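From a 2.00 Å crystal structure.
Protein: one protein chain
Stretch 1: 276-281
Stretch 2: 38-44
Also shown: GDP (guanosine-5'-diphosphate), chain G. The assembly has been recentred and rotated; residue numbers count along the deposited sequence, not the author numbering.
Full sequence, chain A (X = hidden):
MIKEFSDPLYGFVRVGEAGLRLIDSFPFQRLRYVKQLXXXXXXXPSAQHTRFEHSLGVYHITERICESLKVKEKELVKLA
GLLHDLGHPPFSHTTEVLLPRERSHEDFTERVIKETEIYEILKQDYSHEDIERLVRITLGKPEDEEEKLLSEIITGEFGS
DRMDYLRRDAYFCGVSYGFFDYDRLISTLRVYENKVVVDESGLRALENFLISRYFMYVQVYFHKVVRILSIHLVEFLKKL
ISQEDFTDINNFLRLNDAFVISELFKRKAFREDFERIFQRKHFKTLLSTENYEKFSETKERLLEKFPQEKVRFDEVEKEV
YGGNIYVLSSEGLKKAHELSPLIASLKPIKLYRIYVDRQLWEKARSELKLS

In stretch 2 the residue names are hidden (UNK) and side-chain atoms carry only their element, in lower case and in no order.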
# COMPACT_ATOMS: atom_id res chain seq x y z
N ARG A 276 28.11 20.53 17.25
CA ARG A 276 27.25 19.55 17.96
C ARG A 276 25.99 19.20 17.18
O ARG A 276 25.48 18.07 17.26
CB ARG A 276 26.84 20.14 19.32
CG ARG A 276 27.99 20.16 20.32
CD ARG A 276 27.67 21.01 21.55
NE ARG A 276 28.79 20.95 22.50
CZ ARG A 276 28.76 21.36 23.77
NH1 ARG A 276 27.66 21.88 24.29
NH2 ARG A 276 29.86 21.26 24.51
N ILE A 277 25.48 20.18 16.44
CA ILE A 277 24.22 19.99 15.72
C ILE A 277 24.45 19.53 14.28
O ILE A 277 23.78 18.61 13.83
CB ILE A 277 23.38 21.25 15.70
CG1 ILE A 277 22.97 21.67 17.12
CG2 ILE A 277 22.10 21.02 14.82
CD1 ILE A 277 22.46 23.09 17.22
N PHE A 278 25.39 20.17 13.58
CA PHE A 278 25.53 19.96 12.13
C PHE A 278 26.76 19.19 11.67
O PHE A 278 26.81 18.75 10.51
CB PHE A 278 25.43 21.30 11.41
CG PHE A 278 24.04 21.87 11.40
CD1 PHE A 278 23.78 23.09 11.98
CD2 PHE A 278 22.98 21.15 10.82
CE1 PHE A 278 22.50 23.62 11.98
CE2 PHE A 278 21.71 21.65 10.82
CZ PHE A 278 21.46 22.90 11.40
N GLN A 279 27.74 19.00 12.54
CA GLN A 279 28.95 18.25 12.17
C GLN A 279 29.07 16.90 12.86
O GLN A 279 30.17 16.40 13.08
CB GLN A 279 30.20 19.03 12.53
CG GLN A 279 30.49 20.23 11.63
CD GLN A 279 31.90 20.77 11.81
OE1 GLN A 279 32.68 20.23 12.61
NE2 GLN A 279 32.43 21.80 11.19
N ARG A 280 27.96 16.31 13.25
CA ARG A 280 27.88 14.99 13.91
C ARG A 280 28.75 14.85 15.16
O ARG A 280 29.26 13.77 15.44
CB ARG A 280 28.21 13.89 12.89
CG ARG A 280 27.22 12.71 12.90
CD ARG A 280 25.98 12.90 12.02
NE ARG A 280 24.90 11.98 12.36
CZ ARG A 280 23.61 12.26 12.19
NH1 ARG A 280 23.24 13.42 11.68
NH2 ARG A 280 22.69 11.36 12.52
N LYS A 281 28.86 15.92 15.93
CA LYS A 281 29.64 15.94 17.17
C LYS A 281 28.71 16.08 18.39
O LYS A 281 29.13 16.58 19.43
CB LYS A 281 30.68 17.07 17.15
CG LYS A 281 31.72 16.96 16.05
CD LYS A 281 32.84 17.98 16.24
CE LYS A 281 33.81 18.00 15.07
NZ LYS A 281 34.34 19.37 14.82
N UNK A 38 11.57 19.63 12.89
CA UNK A 38 12.76 20.33 13.31
C UNK A 38 13.98 19.70 12.71
O UNK A 38 14.12 19.67 11.50
N UNK A 39 14.85 19.19 13.58
CA UNK A 39 16.12 18.56 13.19
C UNK A 39 16.04 17.06 13.03
O UNK A 39 17.06 16.43 12.82
c UNK A 39 17.23 18.86 14.25
c UNK A 39 18.50 20.52 15.64
c UNK A 39 17.62 20.33 14.40
c UNK A 39 18.33 20.84 13.15
N UNK A 40 14.85 16.46 13.12
CA UNK A 40 14.76 15.02 12.99
C UNK A 40 15.34 14.52 11.66
O UNK A 40 15.73 13.36 11.57
c UNK A 40 13.30 14.54 13.14
N UNK A 41 15.42 15.37 10.64
CA UNK A 41 15.89 14.90 9.32
C UNK A 41 17.38 14.53 9.39
O UNK A 41 17.90 13.85 8.50
c UNK A 41 15.66 15.96 8.23
c UNK A 41 17.08 19.28 9.46
o UNK A 41 19.06 20.48 8.85
c UNK A 41 18.55 18.42 7.80
c UNK A 41 18.23 19.39 8.71
c UNK A 41 17.71 17.32 7.65
c UNK A 41 16.25 18.18 9.30
c UNK A 41 16.55 17.18 8.39
N UNK A 42 18.04 14.95 10.47
CA UNK A 42 19.45 14.58 10.67
C UNK A 42 19.59 13.12 11.10
O UNK A 42 20.69 12.57 11.13
c UNK A 42 20.11 15.50 11.71
c UNK A 42 21.18 17.06 9.98
c UNK A 42 20.92 17.78 12.41
c UNK A 42 20.30 16.95 11.25
N UNK A 43 18.47 12.49 11.45
CA UNK A 43 18.44 11.08 11.85
C UNK A 43 17.55 10.27 10.86
O UNK A 43 17.92 9.16 10.43
c UNK A 43 18.69 11.68 14.30
c UNK A 43 17.72 9.45 13.70
c UNK A 43 17.85 10.93 13.29
N UNK A 44 16.39 10.82 10.52
CA UNK A 44 15.42 10.21 9.55
C UNK A 44 15.46 11.09 8.31
O UNK A 44 14.78 12.12 8.27
c UNK A 44 13.97 8.84 13.71
c UNK A 44 13.59 7.50 13.49
c UNK A 44 13.45 7.94 11.09
c UNK A 44 13.82 9.28 11.29
c UNK A 44 13.98 10.20 10.12
c UNK A 44 14.07 9.73 12.61
c UNK A 44 13.35 7.04 12.21
PB GDP G . 25.13 7.08 16.81
O1B GDP G . 23.99 6.45 17.60
O2B GDP G . 26.33 7.35 17.71
O3B GDP G . 25.56 6.12 15.69
O3A GDP G . 24.65 8.50 16.20
PA GDP G . 24.89 9.00 14.69
O1A GDP G . 25.98 8.28 13.95
O2A GDP G . 25.18 10.48 14.71
O5' GDP G . 23.48 8.80 13.92
C5' GDP G . 22.48 7.87 14.29
C4' GDP G . 21.51 7.59 13.13
O4' GDP G . 21.35 8.67 12.20
C3' GDP G . 21.93 6.40 12.31
O3' GDP G . 20.73 5.58 12.22
C2' GDP G . 22.17 6.99 10.96
O2' GDP G . 21.76 6.00 10.04
C1' GDP G . 21.23 8.16 10.88
N9 GDP G . 21.71 9.26 10.01
C8 GDP G . 20.95 10.07 9.25
N7 GDP G . 21.70 11.00 8.63
C5 GDP G . 22.97 10.78 8.99
C6 GDP G . 24.28 11.39 8.67
O6 GDP G . 24.29 12.35 7.91
N1 GDP G . 25.39 10.92 9.26
C2 GDP G . 25.36 9.87 10.11
N2 GDP G . 26.55 9.45 10.65
N3 GDP G . 24.18 9.25 10.44
C4 GDP G . 22.99 9.66 9.91

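Position 38 carries no side-chain atoms at all, and nothing of stretch 1 comes near it. Its backbone has a phi of 66° and a psi of -117°, and a positive phi by itself favours glycine; the residue is Gly38.

Position 39 has four carbons, forked at the second, and its CA-to-CB bond points toward stretch 1. One terminal carbon lies 3.7 Å from CG2 of Ile277, and the other 4.1 Å from both CG2 of Ile277 and CZ of Phe278. A four-carbon chain that branches one atom beyond CB is leucine, so this is Leu39, in the mt rotamer; its CD1 is the carbon closer to CG2 of Ile277, and its CD2 the one equally near both residues.

Position 40 has a single carbon, out of reach of stretch 1. One carbon means alanine. The backbone of Ala40 does more than its methyl group, since its O accepts 2.9 Å and 2.8 Å hydrogen bonds from the N atoms of positions 43 and 44 and so holds the turn together.

Position 41 shows one carbon followed by a six-carbon ring bearing one oxygen, and this oxygen stands 3.5 Å from CE2 of Phe278, at the edge of that ring and near its plane. The pattern identifies tyrosine. The CA-to-CB bond of Tyr41 points sideways, but with chi1 at 69° (p) the end of the side chain comes nearer. The hydroxyl is hydrogen-bonded elsewhere in the structure.

Position 42 again has four carbons forked at the second, and its CA-to-CB bond points toward stretch 1. One terminal carbon is 3.3 Å from the backbone O of Ile277, 4.2 Å from CG2 of Ile277 and 4.3 Å from CD2 of Phe278. The fork gives leucine, Leu42, also mt, and the carbon making these approaches is CD1. Its N donates a 2.9 Å hydrogen bond to O of Leu39, which closes the turn that presents both leucines to the same partners.

Position 43 has three side-chain carbons, with the first carrying the other two. The CA-to-CB bond points sideways, and one of the two outer carbons lies 4.4 Å from NH2 of Arg280, a loose approach; the beta-branched pattern is that of valine, Val43.

Position 44 has one carbon and an unsubstituted six-carbon ring, out of reach of stretch 1; this is phenylalanine, Phe44.

The contact combines an apolar patch with a polar clamp. Ile277 and Phe278, at the end of their helix, pack against Leu39 and Leu42, and Leu42 has the largest area covered by the other stretch. Beyond the helix, Arg280 reaches the backbone: NH1 and NH2 each donate a 2.7 Å hydrogen bond to O of Leu42, which lies at the guanidinium edge, near its plane. The same group binds the nucleotide, with NH2 donating to GDP O5' at 3.0 Å, NE making a weak hydrogen bond to GDP O2A at 2.8 Å, and GDP C2 lying over one guanidinium face. Arg280 thus ties the turn and the ligand together.

Stretch 2, residues 38-44: GLAYLVF
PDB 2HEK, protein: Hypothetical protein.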